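Local coordinates for protein alpha-galactosidase 1 (Saccharomyces cerevisiae, PDB 3LRK) that hydrolyses terminal, non-reducing alpha-D-galactose residues from alpha-D-galactosides, among them galactose oligosaccharides, galactomannans and galactolipids, at residues V44-L49 with M96-D101; D51-I56 with D101-N106; G341-W346 with V365-N370. The protein carries 1 engineered substitution. One frame throughout, in Å; residues are numbered along the deposited sequence.

Contact 1: V44-L49 with M96-D101; sequences VSEQLL and MGHVAD. With NA (sodium ion), chain K.
The backbones of Glu46 and Val99 come within 6.4 Å of each other, CA to CA, where the early turns of helices 46-58 and 96-105 lie side by side on the outside of the (beta/alpha)8 barrel of this GH27 enzyme. Val99 divides its two methyls between two partners. CG2 rests against the extended chain of Glu46, 3.8 Å from its CG, with the two side chains running past each other in opposite directions. CG1, placed anti to the backbone N of Val99 (chi1 -176°), meets Leu49 CD2 at 3.8 Å, where the two side chains cross at about a right angle. Beyond the methylenes, Glu46 OE1 reaches the edge of the His98 ring near its plane, yet its hydrogen bond goes to Asn94. With an alanine in place of Glu46, Asn94 would probably lose this acceptor and the flank of Val99 CG2 would be left bare. Just ahead of helix 46-58, Ser45 is the N-cap: its OG accepts from Leu48 N at 3.1 Å in a nearly straight bond. On the outer side of the contact, His98 NE2 coordinates the sodium ion at 2.3 Å, whereas Glu46 OE2 stays 4.1 Å from that ion.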
loop_
_atom_site.group_PDB
_atom_site.type_symbol
_atom_site.label_atom_id
_atom_site.label_comp_id
_atom_site.label_asym_id
_atom_site.label_seq_id
_atom_site.Cartn_x
_atom_site.Cartn_y
_atom_site.Cartn_z
ATOM N N VAL A 44 -20.669 -34.716 0.409
ATOM C CA VAL A 44 -20.693 -35.038 -1.014
ATOM C C VAL A 44 -20.640 -36.551 -1.207
ATOM O O VAL A 44 -20.191 -37.279 -0.321
ATOM C CB VAL A 44 -19.503 -34.379 -1.789
ATOM C CG1 VAL A 44 -19.563 -32.871 -1.702
ATOM C CG2 VAL A 44 -18.145 -34.878 -1.282
ATOM N N SER A 45 -21.102 -37.023 -2.365
ATOM C CA SER A 45 -20.983 -38.438 -2.725
ATOM C C SER A 45 -21.214 -38.591 -4.218
ATOM O O SER A 45 -21.683 -37.657 -4.857
ATOM C CB SER A 45 -21.995 -39.293 -1.954
ATOM O OG SER A 45 -23.318 -39.009 -2.371
ATOM N N GLU A 46 -20.880 -39.759 -4.771
ATOM C CA GLU A 46 -21.219 -40.052 -6.167
ATOM C C GLU A 46 -22.706 -39.816 -6.401
ATOM O O GLU A 46 -23.092 -39.133 -7.356
ATOM C CB GLU A 46 -20.847 -41.485 -6.560
ATOM C CG GLU A 46 -21.191 -41.799 -8.015
ATOM C CD GLU A 46 -20.972 -43.258 -8.417
ATOM O OE1 GLU A 46 -19.905 -43.832 -8.140
ATOM O OE2 GLU A 46 -21.881 -43.828 -9.052
ATOM N N GLN A 47 -23.526 -40.365 -5.502
ATOM C CA GLN A 47 -24.987 -40.279 -5.603
ATOM C C GLN A 47 -25.502 -38.847 -5.682
ATOM O O GLN A 47 -26.338 -38.546 -6.536
ATOM C CB GLN A 47 -25.663 -41.022 -4.445
ATOM C CG GLN A 47 -27.091 -41.460 -4.768
ATOM C CD GLN A 47 -27.130 -42.456 -5.912
ATOM O OE1 GLN A 47 -26.378 -43.431 -5.922
ATOM N NE2 GLN A 47 -28.004 -42.215 -6.883
ATOM N N LEU A 48 -25.004 -37.974 -4.801
ATOM C CA LEU A 48 -25.331 -36.538 -4.840
ATOM C C LEU A 48 -25.050 -35.961 -6.211
ATOM O O LEU A 48 -25.884 -35.263 -6.795
ATOM C CB LEU A 48 -24.516 -35.731 -3.798
ATOM C CG LEU A 48 -24.324 -34.227 -4.129
ATOM C CD1 LEU A 48 -25.588 -33.398 -3.857
ATOM C CD2 LEU A 48 -23.112 -33.593 -3.442
ATOM N N LEU A 49 -23.854 -36.250 -6.710
ATOM C CA LEU A 49 -23.371 -35.659 -7.935
ATOM C C LEU A 49 -24.232 -36.087 -9.117
ATOM O O LEU A 49 -24.609 -35.262 -9.950
ATOM C CB LEU A 49 -21.918 -36.076 -8.147
ATOM C CG LEU A 49 -20.834 -34.999 -8.245
ATOM C CD1 LEU A 49 -21.068 -33.811 -7.310
ATOM C CD2 LEU A 49 -19.501 -35.656 -7.965
ATOM N N MET A 96 -13.229 -41.849 -8.860
ATOM C CA MET A 96 -13.701 -40.630 -9.506
ATOM C C MET A 96 -13.940 -40.825 -11.003
ATOM O O MET A 96 -14.879 -40.268 -11.547
ATOM C CB MET A 96 -12.710 -39.475 -9.263
ATOM C CG MET A 96 -12.408 -39.221 -7.762
ATOM S SD MET A 96 -13.860 -39.250 -6.670
ATOM C CE MET A 96 -14.848 -37.951 -7.350
ATOM N N GLY A 97 -13.092 -41.617 -11.659
ATOM C CA GLY A 97 -13.193 -41.826 -13.111
ATOM C C GLY A 97 -14.561 -42.376 -13.483
ATOM O O GLY A 97 -15.116 -42.035 -14.518
ATOM N N HIS A 98 -15.109 -43.222 -12.616
ATOM C CA HIS A 98 -16.460 -43.752 -12.812
ATOM C C HIS A 98 -17.570 -42.685 -12.747
ATOM O O HIS A 98 -18.575 -42.771 -13.474
ATOM C CB HIS A 98 -16.739 -44.876 -11.816
ATOM C CG HIS A 98 -17.927 -45.704 -12.178
ATOM N ND1 HIS A 98 -17.971 -46.472 -13.323
ATOM C CD2 HIS A 98 -19.124 -45.866 -11.570
ATOM C CE1 HIS A 98 -19.137 -47.083 -13.397
ATOM N NE2 HIS A 98 -19.849 -46.742 -12.339
ATOM N N VAL A 99 -17.391 -41.689 -11.881
ATOM C CA VAL A 99 -18.293 -40.520 -11.838
ATOM C C VAL A 99 -18.188 -39.736 -13.156
ATOM O O VAL A 99 -19.203 -39.373 -13.744
ATOM C CB VAL A 99 -17.985 -39.580 -10.637
ATOM C CG1 VAL A 99 -18.997 -38.402 -10.555
ATOM C CG2 VAL A 99 -17.941 -40.368 -9.328
ATOM N N ALA A 100 -16.956 -39.490 -13.611
ATOM C CA ALA A 100 -16.696 -38.835 -14.905
ATOM C C ALA A 100 -17.419 -39.526 -16.069
ATOM O O ALA A 100 -17.966 -38.862 -16.945
ATOM C CB ALA A 100 -15.196 -38.798 -15.178
ATOM N N ASP A 101 -17.390 -40.857 -16.074
ATOM C CA ASP A 101 -17.969 -41.674 -17.162
ATOM C C ASP A 101 -19.481 -41.518 -17.238
ATOM O O ASP A 101 -20.043 -41.338 -18.329
ATOM C CB ASP A 101 -17.605 -43.151 -16.970
ATOM C CG ASP A 101 -16.116 -43.416 -17.110
ATOM O OD1 ASP A 101 -15.395 -42.587 -17.705
ATOM O OD2 ASP A 101 -15.660 -44.460 -16.613
HETATM NA NA NA K . -22.129 -46.686 -12.043
#

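Contact 2: D51-I56 with D101-N106; sequences DTADRI and DHLHNN. With NA (sodium ion), chain K; NAG (2-acetamido-2-deoxy-beta-D-glucopyranose), chain D.
Ala53 CB and Leu103 CD2 touch at 3.6 Å, the apolar join between the middle of helix 46-58 and the end of helix 96-105. Both side chains also lie on Ile69 of strand 68-70, so the pair fills the angle between two neighbouring barrel helices and the sheet beneath them. Towards the surface the contact turns polar. Asp54 OD1 and Asn106 ND2 are 4.1 Å apart, too far for a direct bond, and their planes stand 70° from each other. A water bridges them: it donates to Asp54 OD1 at 2.8 Å and accepts from Asn106 ND2 at 2.6 Å. Asn106 extends across because its CG is anti to the backbone N (chi1 -159°).

Along the groove, His102, which also lies on Glu46 and Leu50 of helix 46-58, can be followed atom by atom. Its CB carries the ring out from the helix, and CG lies 3.9 Å from the acetamide methyl C8 of the N-acetylglucosamine on Asn105. ND1 and CE1 come under the same methyl, which sits over the centre of one face, closest to CE1 at 3.6 Å. CD2 and CE1 flank the tip, where NE2 binds the sodium ion at 2.3 Å. His98 is a further ligand of this ion, and the two imidazoles meet edge-to-face. The sugar itself is held by the covalent Asn105 ND2–C1 bond. The chemistry thus implies two means of joining the helices at this end, methyl packing within and a shared water nearer the surface, while the His102 imidazole offers its NE2 to the metal and one face to the glycan methyl.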
loop_
_atom_site.group_PDB
_atom_site.type_symbol
_atom_site.label_atom_id
_atom_site.label_comp_id
_atom_site.label_asym_id
_atom_site.label_seq_id
_atom_site.Cartn_x
_atom_site.Cartn_y
_atom_site.Cartn_z
ATOM N N ASP A 51 -27.394 -37.555 -9.039
ATOM C CA ASP A 51 -28.770 -37.050 -8.822
ATOM C C ASP A 51 -28.927 -35.592 -9.242
ATOM O O ASP A 51 -29.900 -35.231 -9.902
ATOM C CB ASP A 51 -29.189 -37.175 -7.358
ATOM C CG ASP A 51 -29.482 -38.606 -6.943
ATOM O OD1 ASP A 51 -29.446 -39.519 -7.799
ATOM O OD2 ASP A 51 -29.735 -38.809 -5.731
ATOM N N THR A 52 -27.963 -34.758 -8.855
ATOM C CA THR A 52 -27.952 -33.346 -9.252
ATOM C C THR A 52 -27.818 -33.202 -10.763
ATOM O O THR A 52 -28.555 -32.442 -11.381
ATOM C CB THR A 52 -26.804 -32.575 -8.571
ATOM O OG1 THR A 52 -27.114 -32.388 -7.190
ATOM C CG2 THR A 52 -26.602 -31.207 -9.221
ATOM N N ALA A 53 -26.869 -33.934 -11.340
ATOM C CA ALA A 53 -26.626 -33.889 -12.766
ATOM C C ALA A 53 -27.872 -34.318 -13.541
ATOM O O ALA A 53 -28.213 -33.695 -14.538
ATOM C CB ALA A 53 -25.435 -34.764 -13.130
ATOM N N ASP A 54 -28.541 -35.379 -13.076
ATOM C CA ASP A 54 -29.800 -35.839 -13.688
ATOM C C ASP A 54 -30.838 -34.723 -13.677
ATOM O O ASP A 54 -31.509 -34.486 -14.682
ATOM C CB ASP A 54 -30.362 -37.066 -12.953
ATOM C CG ASP A 54 -29.629 -38.363 -13.297
ATOM O OD1 ASP A 54 -28.742 -38.378 -14.177
ATOM O OD2 ASP A 54 -29.960 -39.389 -12.680
ATOM N N ARG A 55 -30.956 -34.046 -12.535
ATOM C CA ARG A 55 -31.889 -32.928 -12.352
ATOM C C ARG A 55 -31.547 -31.746 -13.260
ATOM O O ARG A 55 -32.437 -31.171 -13.870
ATOM C CB ARG A 55 -31.923 -32.500 -10.878
ATOM C CG ARG A 55 -32.771 -31.267 -10.541
ATOM C CD ARG A 55 -34.270 -31.530 -10.641
ATOM N NE ARG A 55 -35.046 -30.601 -9.815
ATOM C CZ ARG A 55 -36.378 -30.515 -9.809
ATOM N NH1 ARG A 55 -37.119 -31.284 -10.605
ATOM N NH2 ARG A 55 -36.973 -29.644 -9.006
ATOM N N ILE A 56 -30.261 -31.401 -13.364
ATOM C CA ILE A 56 -29.828 -30.291 -14.232
ATOM C C ILE A 56 -30.097 -30.605 -15.704
ATOM O O ILE A 56 -30.509 -29.733 -16.471
ATOM C CB ILE A 56 -28.336 -29.906 -13.978
ATOM C CG1 ILE A 56 -28.202 -29.283 -12.580
ATOM C CG2 ILE A 56 -27.809 -28.943 -15.055
ATOM C CD1 ILE A 56 -26.787 -28.955 -12.165
ATOM N N ASP A 101 -17.390 -40.857 -16.074
ATOM C CA ASP A 101 -17.969 -41.674 -17.162
ATOM C C ASP A 101 -19.481 -41.518 -17.238
ATOM O O ASP A 101 -20.043 -41.338 -18.329
ATOM C CB ASP A 101 -17.605 -43.151 -16.970
ATOM C CG ASP A 101 -16.116 -43.416 -17.110
ATOM O OD1 ASP A 101 -15.395 -42.587 -17.705
ATOM O OD2 ASP A 101 -15.660 -44.460 -16.613
ATOM N N HIS A 102 -20.134 -41.592 -16.077
ATOM C CA HIS A 102 -21.574 -41.300 -15.957
ATOM C C HIS A 102 -21.917 -39.892 -16.427
ATOM O O HIS A 102 -22.897 -39.688 -17.157
ATOM C CB HIS A 102 -22.026 -41.460 -14.505
ATOM C CG HIS A 102 -22.423 -42.850 -14.141
ATOM N ND1 HIS A 102 -23.406 -43.537 -14.817
ATOM C CD2 HIS A 102 -21.993 -43.675 -13.157
ATOM C CE1 HIS A 102 -23.561 -44.730 -14.274
ATOM N NE2 HIS A 102 -22.721 -44.835 -13.262
ATOM N N LEU A 103 -21.112 -38.913 -16.009
ATOM C CA LEU A 103 -21.311 -37.533 -16.448
ATOM C C LEU A 103 -21.157 -37.388 -17.964
ATOM O O LEU A 103 -22.030 -36.820 -18.622
ATOM C CB LEU A 103 -20.401 -36.553 -15.677
ATOM C CG LEU A 103 -20.725 -36.434 -14.174
ATOM C CD1 LEU A 103 -19.677 -35.606 -13.418
ATOM C CD2 LEU A 103 -22.115 -35.852 -13.949
ATOM N N HIS A 104 -20.065 -37.920 -18.512
ATOM C CA HIS A 104 -19.799 -37.838 -19.948
ATOM C C HIS A 104 -20.878 -38.545 -20.774
ATOM O O HIS A 104 -21.243 -38.082 -21.855
ATOM C CB HIS A 104 -18.410 -38.408 -20.275
ATOM C CG HIS A 104 -17.282 -37.619 -19.674
ATOM N ND1 HIS A 104 -16.058 -38.178 -19.372
ATOM C CD2 HIS A 104 -17.206 -36.320 -19.298
ATOM C CE1 HIS A 104 -15.269 -37.252 -18.853
ATOM N NE2 HIS A 104 -15.941 -36.115 -18.800
ATOM N N ASN A 105 -21.391 -39.654 -20.251
ATOM C CA ASN A 105 -22.475 -40.390 -20.913
ATOM C C ASN A 105 -23.807 -39.640 -20.950
ATOM O O ASN A 105 -24.705 -40.012 -21.709
ATOM C CB ASN A 105 -22.643 -41.786 -20.307
ATOM C CG ASN A 105 -21.530 -42.748 -20.726
ATOM O OD1 ASN A 105 -20.522 -42.337 -21.314
ATOM N ND2 ASN A 105 -21.708 -44.035 -20.398
ATOM N N ASN A 106 -23.936 -38.587 -20.143
ATOM C CA ASN A 106 -25.091 -37.687 -20.230
ATOM C C ASN A 106 -24.702 -36.295 -20.749
ATOM O O ASN A 106 -25.408 -35.312 -20.512
ATOM C CB ASN A 106 -25.825 -37.604 -18.884
ATOM C CG ASN A 106 -27.274 -37.123 -19.017
ATOM O OD1 ASN A 106 -27.836 -37.039 -20.117
ATOM N ND2 ASN A 106 -27.884 -36.805 -17.882
HETATM NA NA NA K . -22.129 -46.686 -12.043
HETATM C C1 NAG D . -20.779 -44.949 -21.030
HETATM C C2 NAG D . -20.776 -46.227 -20.196
HETATM C C3 NAG D . -19.813 -47.250 -20.802
HETATM C C4 NAG D . -20.101 -47.481 -22.290
HETATM C C5 NAG D . -20.284 -46.155 -23.028
HETATM C C6 NAG D . -20.856 -46.376 -24.426
HETATM C C7 NAG D . -21.354 -45.706 -17.865
HETATM C C8 NAG D . -20.855 -45.623 -16.453
HETATM N N2 NAG D . -20.439 -45.959 -18.806
HETATM O O3 NAG D . -19.903 -48.470 -20.101
HETATM O O4 NAG D . -19.042 -48.217 -22.881
HETATM O O5 NAG D . -21.176 -45.286 -22.347
HETATM O O6 NAG D . -20.514 -45.235 -25.181
HETATM O O7 NAG D . -22.549 -45.535 -18.112
HETATM O O HOH W 1 -26.770 -36.841 -15.528
#

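Contact 3: G341-W346 with V365-N370; sequences GEIQMW and VSRPMN. With NAG (2-acetamido-2-deoxy-beta-D-glucopyranose), chain G.
Ile343 and Met369 pack against each other across the C-terminal beta sandwich, where strand 342-349 of the six-stranded antiparallel sheet packs against strand 367-371, which pairs with 453-457. The two short strand segments run 9.2 Å apart at closest approach, too far for backbone pairing, so side chains make the join; their directions differ by 30°. Its apolar part centres on Ile343. Met369 bends at its last torsion (chi3 74°), which brings CE to 3.8 Å from Ile343 CB and also close to the backbone oxygen of Gln344. Trp328 of the adjoining strand lies against the same methionine.

The aliphatic part of a charged chain packs beside it. Arg367 CD touches Ile343 CG2 at 3.6 Å, the two side chains crossing at about a right angle, while the guanidinium goes on to a salt bridge between NH1 and Asp334. The isoleucine thus meets the arginine methylene with CG2 and the thioether methyl at CB.

Polar bonds belong to the other face of strand 342-349, turned to helix 239-246 of the barrel domain. Gln344 NE2 donates to Glu342 OE1 at 2.9 Å, approaching from above the carboxylate plane, and also reaches Asn244. Gln344 OE1 accepts from Trp346 NE1 at 2.8 Å, in the carbonyl plane, so both ends of the amide are used and its flip is fixed.

A covalent link adjoins the contact: Asn370 ND2 carries N-acetylglucosamine, whose methyl C8 comes 4.1 Å from Ile343 CD1.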
loop_
_atom_site.group_PDB
_atom_site.type_symbol
_atom_site.label_atom_id
_atom_site.label_comp_id
_atom_site.label_asym_id
_atom_site.label_seq_id
_atom_site.Cartn_x
_atom_site.Cartn_y
_atom_site.Cartn_z
ATOM N N GLY A 341 -26.312 2.336 -0.387
ATOM C CA GLY A 341 -27.183 2.791 -1.465
ATOM C C GLY A 341 -26.435 3.514 -2.555
ATOM O O GLY A 341 -25.894 4.605 -2.346
ATOM N N GLU A 342 -26.405 2.901 -3.730
ATOM C CA GLU A 342 -25.755 3.493 -4.880
ATOM C C GLU A 342 -26.493 3.084 -6.150
ATOM O O GLU A 342 -27.179 2.063 -6.183
ATOM C CB GLU A 342 -24.269 3.094 -4.954
ATOM C CG GLU A 342 -24.008 1.588 -5.057
ATOM C CD GLU A 342 -22.528 1.239 -4.966
ATOM O OE1 GLU A 342 -21.761 1.659 -5.848
ATOM O OE2 GLU A 342 -22.129 0.534 -4.013
ATOM N N ILE A 343 -26.345 3.894 -7.184
ATOM C CA ILE A 343 -26.927 3.604 -8.491
ATOM C C ILE A 343 -25.820 3.590 -9.536
ATOM O O ILE A 343 -24.861 4.363 -9.445
ATOM C CB ILE A 343 -28.046 4.617 -8.864
ATOM C CG1 ILE A 343 -27.532 6.067 -8.775
ATOM C CG2 ILE A 343 -29.267 4.400 -7.958
ATOM C CD1 ILE A 343 -28.331 7.085 -9.599
ATOM N N GLN A 344 -25.939 2.691 -10.510
ATOM C CA GLN A 344 -24.901 2.519 -11.518
ATOM C C GLN A 344 -25.501 2.353 -12.907
ATOM O O GLN A 344 -26.604 1.822 -13.067
ATOM C CB GLN A 344 -24.008 1.311 -11.200
ATOM C CG GLN A 344 -23.512 1.229 -9.739
ATOM C CD GLN A 344 -22.514 0.101 -9.507
ATOM O OE1 GLN A 344 -22.297 -0.739 -10.376
ATOM N NE2 GLN A 344 -21.909 0.078 -8.323
ATOM N N MET A 345 -24.761 2.820 -13.898
ATOM C CA MET A 345 -25.046 2.519 -15.289
ATOM C C MET A 345 -23.866 1.767 -15.888
ATOM O O MET A 345 -22.711 2.185 -15.734
ATOM C CB MET A 345 -25.269 3.793 -16.078
ATOM C CG MET A 345 -26.153 3.604 -17.280
ATOM S SD MET A 345 -25.591 4.509 -18.722
ATOM C CE MET A 345 -24.622 3.199 -19.434
ATOM N N TRP A 346 -24.160 0.661 -16.567
ATOM C CA TRP A 346 -23.149 -0.100 -17.286
ATOM C C TRP A 346 -23.546 -0.194 -18.751
ATOM O O TRP A 346 -24.734 -0.133 -19.094
ATOM C CB TRP A 346 -22.994 -1.508 -16.704
ATOM C CG TRP A 346 -22.473 -1.594 -15.280
ATOM C CD1 TRP A 346 -23.085 -1.125 -14.152
ATOM C CD2 TRP A 346 -21.258 -2.237 -14.839
ATOM N NE1 TRP A 346 -22.320 -1.414 -13.043
ATOM C CE2 TRP A 346 -21.205 -2.112 -13.435
ATOM C CE3 TRP A 346 -20.216 -2.911 -15.497
ATOM C CZ2 TRP A 346 -20.136 -2.608 -12.675
ATOM C CZ3 TRP A 346 -19.159 -3.422 -14.735
ATOM C CH2 TRP A 346 -19.126 -3.259 -13.343
ATOM N N VAL A 365 -35.126 2.276 -2.340
ATOM C CA VAL A 365 -36.466 2.559 -2.845
ATOM C C VAL A 365 -36.466 2.494 -4.365
ATOM O O VAL A 365 -35.427 2.680 -5.006
ATOM C CB VAL A 365 -36.988 3.960 -2.378
ATOM C CG1 VAL A 365 -38.468 4.102 -2.670
ATOM C CG2 VAL A 365 -36.755 4.166 -0.898
ATOM N N SER A 366 -37.639 2.216 -4.926
ATOM C CA SER A 366 -37.867 2.295 -6.361
ATOM C C SER A 366 -37.569 3.717 -6.805
ATOM O O SER A 366 -37.960 4.669 -6.133
ATOM C CB SER A 366 -39.323 1.938 -6.670
ATOM O OG SER A 366 -39.561 1.921 -8.065
ATOM N N ARG A 367 -36.861 3.869 -7.918
ATOM C CA ARG A 367 -36.537 5.201 -8.417
ATOM C C ARG A 367 -36.572 5.257 -9.943
ATOM O O ARG A 367 -36.358 4.241 -10.609
ATOM C CB ARG A 367 -35.180 5.677 -7.881
ATOM C CG ARG A 367 -33.978 5.252 -8.718
ATOM C CD ARG A 367 -32.659 5.507 -8.020
ATOM N NE ARG A 367 -32.356 6.921 -7.803
ATOM C CZ ARG A 367 -32.361 7.516 -6.608
ATOM N NH1 ARG A 367 -32.672 6.827 -5.510
ATOM N NH2 ARG A 367 -32.055 8.808 -6.507
ATOM N N PRO A 368 -36.865 6.444 -10.501
ATOM C CA PRO A 368 -36.692 6.612 -11.938
ATOM C C PRO A 368 -35.200 6.678 -12.281
ATOM O O PRO A 368 -34.418 7.274 -11.541
ATOM C CB PRO A 368 -37.376 7.952 -12.219
ATOM C CG PRO A 368 -37.237 8.708 -10.935
ATOM C CD PRO A 368 -37.370 7.672 -9.855
ATOM N N MET A 369 -34.822 6.040 -13.382
ATOM C CA MET A 369 -33.442 6.044 -13.856
ATOM C C MET A 369 -33.427 6.379 -15.344
ATOM O O MET A 369 -34.330 5.995 -16.092
ATOM C CB MET A 369 -32.758 4.692 -13.594
ATOM C CG MET A 369 -32.545 4.362 -12.113
ATOM S SD MET A 369 -31.383 3.006 -11.798
ATOM C CE MET A 369 -29.818 3.817 -12.144
ATOM N N ASN A 370 -32.419 7.124 -15.751
ATOM C CA ASN A 370 -32.318 7.695 -17.069
ATOM C C ASN A 370 -30.924 7.680 -17.694
ATOM O O ASN A 370 -29.966 7.828 -17.000
ATOM C CB ASN A 370 -32.826 9.138 -17.029
ATOM C CG ASN A 370 -31.974 10.052 -16.186
ATOM O OD1 ASN A 370 -31.157 10.736 -16.691
ATOM N ND2 ASN A 370 -32.207 10.084 -14.904
HETATM C C1 NAG G . -31.680 10.543 -13.645
HETATM C C2 NAG G . -30.309 10.916 -13.059
HETATM C C3 NAG G . -30.423 11.556 -11.668
HETATM C C4 NAG G . -31.446 12.692 -11.647
HETATM C C5 NAG G . -32.750 12.275 -12.339
HETATM C C6 NAG G . -33.683 13.472 -12.510
HETATM C C7 NAG G . -28.157 9.856 -13.490
HETATM C C8 NAG G . -27.270 8.675 -13.226
HETATM N N2 NAG G . -29.405 9.774 -13.029
HETATM O O3 NAG G . -29.169 12.061 -11.265
HETATM O O4 NAG G . -31.691 13.082 -10.310
HETATM O O5 NAG G . -32.508 11.697 -13.616
HETATM O O6 NAG G . -34.775 13.335 -11.627
HETATM O O7 NAG G . -27.724 10.836 -14.101
#

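How the contacts relate
Contacts 1 and 2 are successive levels of one helix pair, 46-58 against 96-105, with centres 9 Å apart; they share Asp101, and Glu46 OE2 of the first packs on His102 of the second. The sodium ion spans them, taking one histidine from each. Contact 1 is buried and mostly aliphatic, whereas contact 2 is partly exposed and adds a water bridge. Contact 3 is also buried but belongs to the C-terminal sandwich, on the opposite side of the chain's centre and about 45 Å from contact 1, centre to centre. There strands replace helices and an isoleucine receives a methionine methyl and an arginine methylene. N-linked sugars attach within contacts 2 and 3, and a sugar also touches His98 of contact 1.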